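Local coordinates for protein Fe-superoxide dismutase homolog (Plasmodium berghei, PDB 2A03) that probably destroys toxic superoxide radicals by converting them to hydrogen peroxide and oxygen at a single metal ion, as an iron/manganese-family superoxide dismutase, at residues L163-W168 and L181-A186; E107-F112 and K116-N121; D63-S68 and N75-W80; T12-K17 and N81-W86; L145-A150 and I154-G159. All blocks are in the same frame, centred on the assembly; numbering follows the deposited sequence.

Contact 1. Residues L163-W168 and L181-A186; sequences LTCDVW and LSYVKA. With MN (manganese (II) ion), chain C.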
# COMPACT_ATOMS: atom_id res chain seq x y z
N LEU A 163 3.63 -17.30 11.77
CA LEU A 163 4.36 -16.03 11.76
C LEU A 163 3.85 -15.15 10.64
O LEU A 163 3.34 -15.65 9.63
CB LEU A 163 5.85 -16.26 11.53
CG LEU A 163 6.65 -16.99 12.60
CD1 LEU A 163 7.97 -17.45 11.99
CD2 LEU A 163 6.87 -16.10 13.85
N THR A 164 4.02 -13.84 10.78
CA THR A 164 3.71 -12.91 9.68
C THR A 164 4.76 -11.80 9.64
O THR A 164 5.41 -11.50 10.63
CB THR A 164 2.27 -12.26 9.81
OG1 THR A 164 1.86 -11.72 8.54
CG2 THR A 164 2.25 -11.12 10.83
N CYS A 165 4.89 -11.20 8.48
CA CYS A 165 5.69 -10.02 8.30
C CYS A 165 4.86 -9.02 7.48
O CYS A 165 4.30 -9.35 6.44
CB CYS A 165 6.97 -10.39 7.57
SG CYS A 165 8.02 -9.01 7.14
N ASP A 166 4.74 -7.80 8.01
CA ASP A 166 4.03 -6.70 7.36
C ASP A 166 4.87 -6.16 6.19
O ASP A 166 6.02 -5.78 6.38
CB ASP A 166 3.82 -5.61 8.42
CG ASP A 166 2.80 -4.54 8.00
OD1 ASP A 166 2.29 -4.55 6.86
OD2 ASP A 166 2.50 -3.67 8.86
N VAL A 167 4.29 -6.09 5.00
CA VAL A 167 4.93 -5.39 3.89
C VAL A 167 4.15 -4.17 3.36
O VAL A 167 4.46 -3.68 2.29
CB VAL A 167 5.33 -6.34 2.72
CG1 VAL A 167 6.29 -7.45 3.23
CG2 VAL A 167 4.12 -6.94 2.04
N TRP A 168 3.18 -3.65 4.11
CA TRP A 168 2.72 -2.26 3.85
C TRP A 168 3.95 -1.35 3.89
O TRP A 168 4.84 -1.53 4.75
CB TRP A 168 1.73 -1.77 4.91
CG TRP A 168 0.35 -2.37 4.80
CD1 TRP A 168 0.02 -3.71 4.82
CD2 TRP A 168 -0.88 -1.66 4.66
NE1 TRP A 168 -1.34 -3.85 4.70
CE2 TRP A 168 -1.92 -2.61 4.60
CE3 TRP A 168 -1.21 -0.30 4.57
CZ2 TRP A 168 -3.25 -2.26 4.46
CZ3 TRP A 168 -2.53 0.04 4.44
CH2 TRP A 168 -3.54 -0.93 4.39
N LEU A 181 13.92 -4.94 0.24
CA LEU A 181 14.84 -6.07 0.36
C LEU A 181 15.63 -5.97 1.65
O LEU A 181 15.75 -6.95 2.38
CB LEU A 181 15.79 -6.12 -0.83
CG LEU A 181 16.67 -7.36 -0.97
CD1 LEU A 181 15.92 -8.47 -1.71
CD2 LEU A 181 17.96 -7.05 -1.70
N SER A 182 16.16 -4.77 1.93
CA SER A 182 16.90 -4.53 3.17
C SER A 182 16.01 -4.71 4.39
O SER A 182 16.44 -5.23 5.40
CB SER A 182 17.50 -3.14 3.18
OG SER A 182 18.56 -3.06 2.25
N TYR A 183 14.77 -4.26 4.31
CA TYR A 183 13.83 -4.49 5.40
C TYR A 183 13.63 -6.01 5.63
O TYR A 183 13.71 -6.51 6.75
CB TYR A 183 12.51 -3.80 5.10
CG TYR A 183 11.34 -4.29 5.90
CD1 TYR A 183 11.24 -4.03 7.26
CD2 TYR A 183 10.31 -4.99 5.30
CE1 TYR A 183 10.15 -4.47 8.01
CE2 TYR A 183 9.20 -5.45 6.05
CZ TYR A 183 9.13 -5.17 7.39
OH TYR A 183 8.05 -5.61 8.14
N VAL A 184 13.37 -6.75 4.55
CA VAL A 184 13.17 -8.18 4.68
C VAL A 184 14.42 -8.85 5.28
O VAL A 184 14.30 -9.69 6.20
CB VAL A 184 12.71 -8.83 3.34
CG1 VAL A 184 12.73 -10.34 3.42
CG2 VAL A 184 11.30 -8.36 3.00
N LYS A 185 15.60 -8.46 4.82
CA LYS A 185 16.84 -9.02 5.38
C LYS A 185 16.93 -8.72 6.88
O LYS A 185 17.25 -9.61 7.67
CB LYS A 185 18.08 -8.49 4.67
CG LYS A 185 18.26 -9.09 3.30
CD LYS A 185 19.60 -8.67 2.65
CE LYS A 185 19.62 -9.03 1.14
NZ LYS A 185 19.76 -10.53 0.92
N ALA A 186 16.65 -7.48 7.25
CA ALA A 186 16.62 -7.08 8.64
C ALA A 186 15.64 -7.89 9.49
O ALA A 186 15.93 -8.27 10.62
CB ALA A 186 16.29 -5.61 8.74
MN MN C . 1.41 -2.23 9.41
O HOH W 1 -0.11 -3.01 7.86
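The phenol ring of Y183 meets strand 163-166 at its hydroxyl end: the backbone O of D166 lies at the ring's edge, close to its plane, while SG of C165 approaches obliquely. The second flat group, the indole of W168, has the metal-bound water over one face, near the rim. Between Y183 and D166 the link is a true hydrogen bond, OH of Y183 giving its proton to O of D166 at 2.7 Å, in the carbonyl plane and with a C=O...donor angle of 146°. SG of C165 packs 3.9 Å from CE2 of Y183, a sulfur-aromatic contact with the sulfur 56° off the ring normal. The tyrosine reaches this spot because its CG lies anti to the backbone N (chi1 162°), projecting the ring from helix 180-187. In the iron/manganese superoxide dismutase fold this strand ends at the active centre, and D166 binds the manganese through OD2 at 1.9 Å, alongside H35, H82 and H170. Its other oxygen, OD1, accepts from the backbone N of W168 at 3.0 Å, closing an Asx turn in which the donor comes from above the carboxylate plane; the metal-bound water adds a weak bond to the same oxygen. Y183 OH is also hydrogen-bonded to the hydroxyl of Y85 from helix 70-87.

Contact 2. Residues E107-F112 and K116-N121; sequences EDFGSF and KDQFSN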
# COMPACT_ATOMS: atom_id res chain seq x y z
N GLU A 107 11.45 -30.30 7.39
CA GLU A 107 10.67 -31.31 6.72
C GLU A 107 9.85 -30.74 5.57
O GLU A 107 9.80 -31.32 4.49
CB GLU A 107 9.74 -31.98 7.72
CG GLU A 107 9.00 -33.17 7.16
CD GLU A 107 9.95 -34.26 6.61
OE1 GLU A 107 11.06 -34.44 7.17
OE2 GLU A 107 9.56 -34.92 5.62
N ASP A 108 9.20 -29.60 5.80
CA ASP A 108 8.20 -29.11 4.87
C ASP A 108 8.80 -28.27 3.76
O ASP A 108 8.17 -28.08 2.73
CB ASP A 108 7.12 -28.33 5.63
CG ASP A 108 6.24 -29.24 6.47
OD1 ASP A 108 6.38 -30.47 6.34
OD2 ASP A 108 5.43 -28.73 7.28
N PHE A 109 10.03 -27.80 3.97
CA PHE A 109 10.74 -27.00 2.97
C PHE A 109 12.09 -27.59 2.60
O PHE A 109 12.79 -27.04 1.76
CB PHE A 109 10.92 -25.57 3.46
CG PHE A 109 9.63 -24.82 3.58
CD1 PHE A 109 9.04 -24.25 2.46
CD2 PHE A 109 8.99 -24.70 4.81
CE1 PHE A 109 7.86 -23.57 2.56
CE2 PHE A 109 7.78 -24.02 4.91
CZ PHE A 109 7.21 -23.46 3.78
N GLY A 110 12.47 -28.70 3.23
CA GLY A 110 13.75 -29.33 2.95
C GLY A 110 14.86 -28.79 3.83
O GLY A 110 15.72 -29.55 4.29
N SER A 111 14.85 -27.48 4.05
CA SER A 111 15.79 -26.84 4.95
C SER A 111 15.32 -25.45 5.34
O SER A 111 14.43 -24.88 4.71
CB SER A 111 17.16 -26.74 4.29
OG SER A 111 17.16 -25.71 3.32
N PHE A 112 15.96 -24.87 6.36
CA PHE A 112 15.67 -23.49 6.73
C PHE A 112 16.00 -22.51 5.58
O PHE A 112 15.21 -21.60 5.27
CB PHE A 112 16.41 -23.09 8.01
CG PHE A 112 16.21 -21.64 8.38
CD1 PHE A 112 14.93 -21.12 8.53
CD2 PHE A 112 17.30 -20.79 8.54
CE1 PHE A 112 14.73 -19.77 8.85
CE2 PHE A 112 17.12 -19.46 8.85
CZ PHE A 112 15.82 -18.95 9.02
N LYS A 116 13.62 -19.80 3.89
CA LYS A 116 13.95 -18.39 4.05
C LYS A 116 14.03 -17.66 2.71
O LYS A 116 13.52 -16.54 2.56
CB LYS A 116 15.27 -18.27 4.82
CG LYS A 116 15.86 -16.90 4.88
CD LYS A 116 17.15 -16.92 5.66
CE LYS A 116 17.79 -15.56 5.70
NZ LYS A 116 19.10 -15.63 6.41
N ASP A 117 14.62 -18.31 1.72
CA ASP A 117 14.72 -17.73 0.39
C ASP A 117 13.36 -17.61 -0.27
O ASP A 117 13.06 -16.61 -0.89
CB ASP A 117 15.65 -18.57 -0.49
CG ASP A 117 17.11 -18.44 -0.09
OD1 ASP A 117 17.43 -17.56 0.74
OD2 ASP A 117 17.94 -19.22 -0.61
N GLN A 118 12.52 -18.64 -0.14
CA GLN A 118 11.17 -18.58 -0.69
C GLN A 118 10.35 -17.48 -0.02
O GLN A 118 9.66 -16.71 -0.69
CB GLN A 118 10.44 -19.91 -0.54
CG GLN A 118 10.96 -21.01 -1.41
CD GLN A 118 10.20 -22.32 -1.23
OE1 GLN A 118 10.80 -23.39 -1.16
NE2 GLN A 118 8.87 -22.22 -1.12
N PHE A 119 10.40 -17.41 1.31
CA PHE A 119 9.57 -16.46 2.05
C PHE A 119 10.00 -15.02 1.75
O PHE A 119 9.17 -14.11 1.64
CB PHE A 119 9.65 -16.73 3.54
CG PHE A 119 8.58 -16.02 4.34
CD1 PHE A 119 7.26 -16.03 3.94
CD2 PHE A 119 8.90 -15.36 5.51
CE1 PHE A 119 6.29 -15.37 4.68
CE2 PHE A 119 7.92 -14.71 6.27
CZ PHE A 119 6.63 -14.72 5.86
N SER A 120 11.31 -14.83 1.62
CA SER A 120 11.89 -13.56 1.22
C SER A 120 11.43 -13.17 -0.16
O SER A 120 11.11 -12.01 -0.42
CB SER A 120 13.43 -13.66 1.22
OG SER A 120 13.92 -13.87 2.54
N ASN A 121 11.42 -14.14 -1.08
CA ASN A 121 10.96 -13.90 -2.45
C ASN A 121 9.49 -13.45 -2.47
O ASN A 121 9.14 -12.47 -3.14
CB ASN A 121 11.16 -15.15 -3.32
CG ASN A 121 12.63 -15.42 -3.64
OD1 ASN A 121 13.44 -14.50 -3.71
ND2 ASN A 121 12.98 -16.68 -3.82
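Backbone atoms make the one direct hydrogen bond, N of K116 giving to O of F112 at 2.8 Å in the i to i+4 step of the first turn of helix 112-125, just beyond the bend at G110. The extended lysine chain passes the ring of F112: CB of K116 sits over one face near the rim, and CD comes within 4.1 Å of CE2 of F112. CG of F112 lies anti to its own backbone N (chi1 176°), which swings the ring back alongside the lysine. In a second pair, the amide end of Q118 meets the edge of the F109 ring, the two planes turned 73° apart. F109, near the end of the first helix, packs on L142 and I144 of strand 142-148, so the contact lies at the corner between two consecutive helices. S111 is the N-cap of the second, its OG accepting from N of N114. One turn on, O of K116 accepts both N and OG of S120, at 2.9 and 2.7 Å, from opposite faces of its plane. K116 offers its methylenes to F112 while its ammonium end makes a cation-pi contact with W188, so one side chain serves apolar and charged interactions.

Contact 3. Residues D63-S68 and N75-W80; sequences DILKES and NAAQIW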
# COMPACT_ATOMS: atom_id res chain seq x y z
N ASP A 63 -15.42 -11.89 17.74
CA ASP A 63 -16.79 -11.88 17.19
C ASP A 63 -16.85 -11.01 15.92
O ASP A 63 -17.38 -11.43 14.90
CB ASP A 63 -17.78 -11.35 18.24
CG ASP A 63 -18.16 -12.41 19.31
OD1 ASP A 63 -17.83 -13.60 19.13
OD2 ASP A 63 -18.82 -12.04 20.32
N ILE A 64 -16.27 -9.81 15.98
CA ILE A 64 -16.31 -8.87 14.87
C ILE A 64 -15.57 -9.41 13.63
O ILE A 64 -16.03 -9.26 12.50
CB ILE A 64 -15.75 -7.49 15.30
CG1 ILE A 64 -16.71 -6.83 16.29
CG2 ILE A 64 -15.49 -6.58 14.09
CD1 ILE A 64 -16.14 -5.60 17.00
N LEU A 65 -14.44 -10.08 13.84
CA LEU A 65 -13.71 -10.70 12.74
C LEU A 65 -14.52 -11.78 12.00
O LEU A 65 -14.41 -11.91 10.79
CB LEU A 65 -12.38 -11.28 13.23
CG LEU A 65 -11.31 -10.25 13.62
CD1 LEU A 65 -10.20 -10.91 14.46
CD2 LEU A 65 -10.74 -9.58 12.41
N LYS A 66 -15.32 -12.54 12.71
CA LYS A 66 -16.10 -13.58 12.05
C LYS A 66 -17.37 -13.01 11.37
O LYS A 66 -17.83 -13.54 10.36
CB LYS A 66 -16.44 -14.70 13.04
N GLU A 67 -17.93 -11.92 11.88
CA GLU A 67 -19.20 -11.41 11.36
C GLU A 67 -19.06 -10.30 10.30
O GLU A 67 -19.77 -10.32 9.29
CB GLU A 67 -20.06 -10.92 12.53
CG GLU A 67 -20.27 -11.99 13.63
CD GLU A 67 -20.93 -11.44 14.89
OE1 GLU A 67 -21.50 -10.31 14.83
OE2 GLU A 67 -20.89 -12.15 15.94
N SER A 68 -18.14 -9.37 10.50
CA SER A 68 -18.15 -8.09 9.80
C SER A 68 -17.67 -8.07 8.34
O SER A 68 -17.08 -9.02 7.85
CB SER A 68 -17.35 -7.08 10.61
OG SER A 68 -15.97 -7.43 10.65
N ASN A 75 -10.46 -2.74 9.57
CA ASN A 75 -9.85 -2.22 10.77
C ASN A 75 -9.62 -3.31 11.80
O ASN A 75 -8.57 -3.35 12.44
CB ASN A 75 -10.65 -1.03 11.33
CG ASN A 75 -10.42 0.23 10.50
OD1 ASN A 75 -9.46 0.96 10.71
ND2 ASN A 75 -11.29 0.46 9.52
N ALA A 76 -10.59 -4.21 11.92
CA ALA A 76 -10.51 -5.29 12.91
C ALA A 76 -9.38 -6.25 12.57
O ALA A 76 -8.59 -6.65 13.45
CB ALA A 76 -11.82 -6.04 12.97
N ALA A 77 -9.32 -6.62 11.30
CA ALA A 77 -8.29 -7.52 10.79
C ALA A 77 -6.91 -6.91 10.97
O ALA A 77 -5.99 -7.61 11.35
CB ALA A 77 -8.54 -7.82 9.36
N GLN A 78 -6.78 -5.61 10.70
CA GLN A 78 -5.48 -4.95 10.85
C GLN A 78 -5.05 -4.92 12.31
O GLN A 78 -3.86 -4.99 12.60
CB GLN A 78 -5.47 -3.54 10.23
CG GLN A 78 -5.42 -3.54 8.68
CD GLN A 78 -4.08 -4.04 8.13
OE1 GLN A 78 -3.84 -5.25 8.03
NE2 GLN A 78 -3.20 -3.11 7.76
N ILE A 79 -6.01 -4.80 13.22
CA ILE A 79 -5.68 -4.87 14.64
C ILE A 79 -5.05 -6.24 14.94
O ILE A 79 -3.98 -6.32 15.57
CB ILE A 79 -6.92 -4.67 15.55
CG1 ILE A 79 -7.56 -3.30 15.33
CG2 ILE A 79 -6.54 -4.85 17.01
CD1 ILE A 79 -8.91 -3.11 16.04
N TRP A 80 -5.72 -7.29 14.49
CA TRP A 80 -5.27 -8.66 14.73
C TRP A 80 -3.93 -8.92 14.04
O TRP A 80 -3.03 -9.49 14.64
CB TRP A 80 -6.32 -9.68 14.23
CG TRP A 80 -6.02 -11.06 14.70
CD1 TRP A 80 -6.48 -11.65 15.84
CD2 TRP A 80 -5.15 -12.02 14.07
NE1 TRP A 80 -5.95 -12.91 15.96
CE2 TRP A 80 -5.13 -13.16 14.89
CE3 TRP A 80 -4.38 -12.01 12.90
CZ2 TRP A 80 -4.38 -14.29 14.57
CZ3 TRP A 80 -3.64 -13.12 12.59
CH2 TRP A 80 -3.64 -14.25 13.43
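L65 points its two methyl branches at different targets on helix 70-87. CD2 lies over the backbone between A76 and A77, 3.5 Å from N of A77 and 3.7 Å from CB of A76, whereas CD1 reaches CD1 of W80 at 4.0 Å. The leucine side chain lies roughly perpendicular to that of the tryptophan, the methyl coming to the indole obliquely. CG of W80 lies anti to its backbone N (chi1 -169°), and this brings the five-membered ring beside the leucine. I64 adds its CG2 methyl, 3.9 Å from CB of A76, so both residues touch the alanine. Apolar side chains thus pack on one another and on the A76-A77 backbone, with no hydrogen bond across. The short axes of 63-67 and 75-80 approach to 9.5 Å at -128°, leaning antiparallel. S68, just past the end of the shorter helix, bonds O of I64 through OG. Within the alpha-hairpin domain, helix 61-67 lies against helix 70-87, which packs on helix 29-51 through N75 and I79.

Contact 4. Residues T12-K17 and N81-W86; sequences TLPKLK and NHSFYW. With MN (manganese (II) ion), chain C.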
# COMPACT_ATOMS: atom_id res chain seq x y z
N THR A 12 -9.12 -2.98 22.90
CA THR A 12 -7.99 -2.11 23.20
C THR A 12 -6.71 -2.57 22.49
O THR A 12 -6.60 -3.72 22.07
CB THR A 12 -7.70 -2.04 24.72
OG1 THR A 12 -7.34 -3.35 25.18
CG2 THR A 12 -8.90 -1.57 25.48
N LEU A 13 -5.77 -1.64 22.35
CA LEU A 13 -4.47 -1.92 21.78
C LEU A 13 -3.65 -2.81 22.73
O LEU A 13 -3.35 -2.41 23.84
CB LEU A 13 -3.75 -0.58 21.57
CG LEU A 13 -2.41 -0.59 20.83
CD1 LEU A 13 -2.57 -1.11 19.41
CD2 LEU A 13 -1.85 0.83 20.86
N PRO A 14 -3.31 -4.02 22.30
CA PRO A 14 -2.49 -4.80 23.24
C PRO A 14 -1.12 -4.15 23.45
O PRO A 14 -0.56 -3.55 22.51
CB PRO A 14 -2.32 -6.16 22.56
CG PRO A 14 -3.32 -6.18 21.42
CD PRO A 14 -3.57 -4.74 21.04
N LYS A 15 -0.61 -4.24 24.68
CA LYS A 15 0.73 -3.73 25.02
C LYS A 15 1.81 -4.49 24.24
O LYS A 15 1.68 -5.69 23.99
CB LYS A 15 0.98 -3.85 26.53
N LEU A 16 2.85 -3.77 23.84
CA LEU A 16 4.04 -4.41 23.27
C LEU A 16 4.78 -5.15 24.38
O LEU A 16 4.80 -4.70 25.51
CB LEU A 16 5.01 -3.38 22.66
CG LEU A 16 4.64 -2.64 21.37
CD1 LEU A 16 5.71 -1.58 21.08
CD2 LEU A 16 4.50 -3.60 20.23
N LYS A 17 5.41 -6.26 24.02
CA LYS A 17 6.14 -7.08 24.97
C LYS A 17 7.60 -6.63 25.06
O LYS A 17 8.41 -7.27 25.73
CB LYS A 17 6.04 -8.55 24.55
CG LYS A 17 4.55 -9.03 24.52
CD LYS A 17 4.39 -10.53 24.27
CE LYS A 17 2.89 -10.95 24.31
NZ LYS A 17 2.04 -10.11 23.40
N ASN A 81 -3.84 -8.52 12.78
CA ASN A 81 -2.62 -8.71 12.00
C ASN A 81 -1.40 -8.04 12.67
O ASN A 81 -0.34 -8.64 12.78
CB ASN A 81 -2.78 -8.16 10.57
CG ASN A 81 -3.85 -8.89 9.76
OD1 ASN A 81 -4.24 -10.02 10.07
ND2 ASN A 81 -4.33 -8.21 8.70
N HIS A 82 -1.56 -6.79 13.12
CA HIS A 82 -0.44 -6.08 13.74
C HIS A 82 -0.03 -6.67 15.07
O HIS A 82 1.15 -6.81 15.32
CB HIS A 82 -0.75 -4.60 13.90
CG HIS A 82 -0.64 -3.86 12.62
ND1 HIS A 82 -1.67 -3.80 11.71
CD2 HIS A 82 0.41 -3.21 12.05
CE1 HIS A 82 -1.27 -3.13 10.64
NE2 HIS A 82 -0.01 -2.77 10.82
N SER A 83 -1.00 -7.04 15.89
CA SER A 83 -0.69 -7.77 17.12
C SER A 83 0.09 -9.05 16.82
O SER A 83 1.00 -9.41 17.57
CB SER A 83 -1.96 -8.06 17.92
OG SER A 83 -2.52 -6.83 18.38
N PHE A 84 -0.27 -9.74 15.74
CA PHE A 84 0.41 -10.98 15.37
C PHE A 84 1.82 -10.70 14.88
O PHE A 84 2.75 -11.48 15.13
CB PHE A 84 -0.39 -11.73 14.31
CG PHE A 84 -0.09 -13.20 14.26
CD1 PHE A 84 -0.63 -14.06 15.22
CD2 PHE A 84 0.72 -13.73 13.28
CE1 PHE A 84 -0.36 -15.43 15.19
CE2 PHE A 84 1.00 -15.08 13.24
CZ PHE A 84 0.45 -15.94 14.20
N TYR A 85 1.98 -9.57 14.19
CA TYR A 85 3.27 -9.11 13.71
C TYR A 85 4.23 -8.73 14.87
O TYR A 85 5.41 -9.11 14.87
CB TYR A 85 3.01 -7.95 12.71
CG TYR A 85 4.19 -7.14 12.21
CD1 TYR A 85 5.13 -7.69 11.34
CD2 TYR A 85 4.32 -5.80 12.56
CE1 TYR A 85 6.20 -6.95 10.87
CE2 TYR A 85 5.38 -5.03 12.07
CZ TYR A 85 6.31 -5.61 11.23
OH TYR A 85 7.38 -4.87 10.76
N TRP A 86 3.73 -8.02 15.88
CA TRP A 86 4.61 -7.70 17.00
C TRP A 86 5.05 -8.98 17.71
O TRP A 86 6.21 -9.11 18.11
CB TRP A 86 3.95 -6.72 17.99
CG TRP A 86 3.43 -5.48 17.31
CD1 TRP A 86 2.16 -5.00 17.36
CD2 TRP A 86 4.18 -4.58 16.48
NE1 TRP A 86 2.07 -3.85 16.62
CE2 TRP A 86 3.28 -3.58 16.06
CE3 TRP A 86 5.51 -4.51 16.06
CZ2 TRP A 86 3.66 -2.55 15.22
CZ3 TRP A 86 5.89 -3.48 15.25
CH2 TRP A 86 4.97 -2.51 14.83
MN MN C . 1.41 -2.23 9.41
O HOH W 2 -0.29 -5.43 20.11
O HOH W 1 -0.11 -3.01 7.86
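L16 lays its CD2 methyl over one face of the W86 indole, 3.6 Å from CG of W86, a CH-pi contact 21° off the normal of the five-membered ring. Beyond it, P14 sets CG 3.2 Å from OG of S83, and a water bridges the pair, giving to O of P14 at 3.1 Å and bonding OG of S83 at 3.2 Å. CG of W86 lies anti to its carbonyl carbon (chi1 -53°), which turns the indole face to L16. Further out, the second face of the indole is met by CD2 of Y85, and NE1 of W86 is hydrogen-bonded to ND1 of H40, while Y36 bonds O of P14. One turn back on helix 70-87, H82 binds the manganese through NE2 at 2.1 Å, and its ND1 is bonded to O of Q78, which fixes the rotation of the imidazole. The N-terminal loop therefore meets the ligand-bearing helix by apolar contact on the indole face and water-mediated bonding at S83, with the indole N-H already taken by H40.

Contact 5. Residues L145-A150 and I154-G159; sequences LQTHDA and IKENTG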
# COMPACT_ATOMS: atom_id res chain seq x y z
N LEU A 145 2.13 -18.14 2.59
CA LEU A 145 0.96 -17.47 2.01
C LEU A 145 1.17 -15.98 1.99
O LEU A 145 1.98 -15.43 2.77
CB LEU A 145 -0.31 -17.78 2.82
CG LEU A 145 -0.68 -19.25 3.03
CD1 LEU A 145 -1.71 -19.40 4.11
CD2 LEU A 145 -1.17 -19.91 1.76
N GLN A 146 0.45 -15.31 1.11
CA GLN A 146 0.44 -13.86 1.10
C GLN A 146 -0.99 -13.37 0.96
O GLN A 146 -1.82 -14.03 0.34
CB GLN A 146 1.33 -13.30 -0.01
CG GLN A 146 0.86 -13.64 -1.43
CD GLN A 146 1.83 -13.13 -2.50
OE1 GLN A 146 2.17 -11.95 -2.55
NE2 GLN A 146 2.26 -14.02 -3.36
N THR A 147 -1.25 -12.21 1.55
CA THR A 147 -2.56 -11.59 1.50
C THR A 147 -2.41 -10.11 1.18
O THR A 147 -1.37 -9.52 1.36
CB THR A 147 -3.31 -11.74 2.84
OG1 THR A 147 -2.58 -11.09 3.89
CG2 THR A 147 -3.56 -13.21 3.17
N HIS A 148 -3.49 -9.55 0.66
CA HIS A 148 -3.53 -8.18 0.24
C HIS A 148 -4.22 -7.36 1.31
O HIS A 148 -5.22 -7.80 1.89
CB HIS A 148 -4.27 -8.06 -1.09
CG HIS A 148 -3.84 -6.89 -1.90
ND1 HIS A 148 -2.51 -6.65 -2.21
CD2 HIS A 148 -4.55 -5.89 -2.46
CE1 HIS A 148 -2.43 -5.55 -2.93
NE2 HIS A 148 -3.66 -5.07 -3.10
N ASP A 149 -3.71 -6.15 1.52
CA ASP A 149 -4.30 -5.19 2.42
C ASP A 149 -4.48 -5.73 3.84
O ASP A 149 -3.49 -5.89 4.56
CB ASP A 149 -5.58 -4.65 1.78
CG ASP A 149 -5.30 -3.82 0.53
OD1 ASP A 149 -4.16 -3.32 0.37
OD2 ASP A 149 -6.21 -3.65 -0.29
N ALA A 150 -5.72 -6.04 4.24
CA ALA A 150 -6.02 -6.49 5.62
C ALA A 150 -6.20 -7.98 5.70
O ALA A 150 -6.48 -8.51 6.79
CB ALA A 150 -7.26 -5.81 6.16
N ILE A 154 -6.89 -16.86 8.33
CA ILE A 154 -8.07 -17.24 9.09
C ILE A 154 -9.31 -16.84 8.30
O ILE A 154 -10.11 -17.69 7.94
CB ILE A 154 -8.07 -16.59 10.50
CG1 ILE A 154 -6.78 -16.96 11.22
CG2 ILE A 154 -9.27 -17.07 11.32
CD1 ILE A 154 -6.74 -16.55 12.67
N LYS A 155 -9.44 -15.55 8.01
CA LYS A 155 -10.56 -15.06 7.24
C LYS A 155 -10.67 -15.82 5.93
O LYS A 155 -11.74 -16.26 5.57
CB LYS A 155 -10.42 -13.56 6.97
CG LYS A 155 -11.64 -12.94 6.23
CD LYS A 155 -12.96 -13.21 6.99
CE LYS A 155 -14.19 -12.56 6.33
NZ LYS A 155 -15.42 -12.67 7.21
N GLU A 156 -9.55 -15.97 5.24
CA GLU A 156 -9.54 -16.60 3.92
C GLU A 156 -9.61 -18.14 3.99
O GLU A 156 -9.73 -18.80 2.96
CB GLU A 156 -8.29 -16.15 3.15
CG GLU A 156 -8.31 -14.66 2.87
CD GLU A 156 -7.07 -14.15 2.14
OE1 GLU A 156 -6.35 -14.98 1.53
OE2 GLU A 156 -6.84 -12.92 2.17
N ASN A 157 -9.56 -18.67 5.21
CA ASN A 157 -9.63 -20.10 5.48
C ASN A 157 -8.54 -20.91 4.76
O ASN A 157 -8.80 -22.01 4.26
CB ASN A 157 -11.02 -20.63 5.15
CG ASN A 157 -11.28 -22.02 5.75
OD1 ASN A 157 -10.86 -22.33 6.88
ND2 ASN A 157 -11.98 -22.87 4.99
N THR A 158 -7.32 -20.40 4.74
CA THR A 158 -6.23 -21.03 4.00
C THR A 158 -5.18 -21.63 4.92
O THR A 158 -4.33 -22.40 4.47
CB THR A 158 -5.53 -20.02 3.11
OG1 THR A 158 -5.33 -18.81 3.86
CG2 THR A 158 -6.36 -19.72 1.85
N GLY A 159 -5.21 -21.28 6.20
CA GLY A 159 -4.27 -21.89 7.13
C GLY A 159 -4.32 -21.29 8.51
O GLY A 159 -5.01 -20.29 8.75
O HOH W 3 -4.50 -14.32 -0.36
O HOH W 4 -5.82 -11.20 0.39
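L145 and E156, with T158 and T147 close behind, account for most of the surface buried where the edge strand 142-148 of the antiparallel sheet faces the loop that follows it. A type I beta turn from I154 to N157, closed by N of N157 giving to O of I154 at 3.0 Å, carries E156 toward the strand. L145 sends CD1 to OG1 of T158 at 3.7 Å, the two side chains running antiparallel alongside one another; G159 lies next to this methyl. The carboxylate of E156, on an extended chain, meets the methyl of T147, whose CG2 is 3.4 Å from OE2 of E156. With OG1 of T147 between the backbone N and the carbonyl carbon (chi1 61°), CG2 lies anti to the carbonyl carbon and meets the loop, while OG1 is held by O of G151 and NE1 of W133. No direct hydrogen bond spans the contact, and two waters do the polar work. At the end of the strand, H148 and D149 meet the second subunit. One water gives to OE1 of E156 at 2.7 Å and to O of Q146, and the other gives to OE2 of E156 and accepts from N of H148 at 2.9 Å.

In the fold
Contacts 1 and 3 are buried, contacts 2 and 4 partly so, and contact 5 lies at the surface. Their chemistry follows: contact 3 is apolar packing, contact 1 centres on one directed hydrogen bond beside the metal, and contacts 4 and 5 both use bridging waters. Contacts 3 and 4 share helix 70-87, whereas contacts 1 and 5 take strands of one sheet. Contact 1 lies in the C-terminal domain and contact 4 in the alpha-hairpin domain, yet they converge on the manganese, sharing its bound water. Contact 5 joins this core through W168 and N81, hydrogen-bonded to O of D149 and O of A150. Contact 2, about 26 Å from contact 4 between centres, touches contact 1 through S120 and V184.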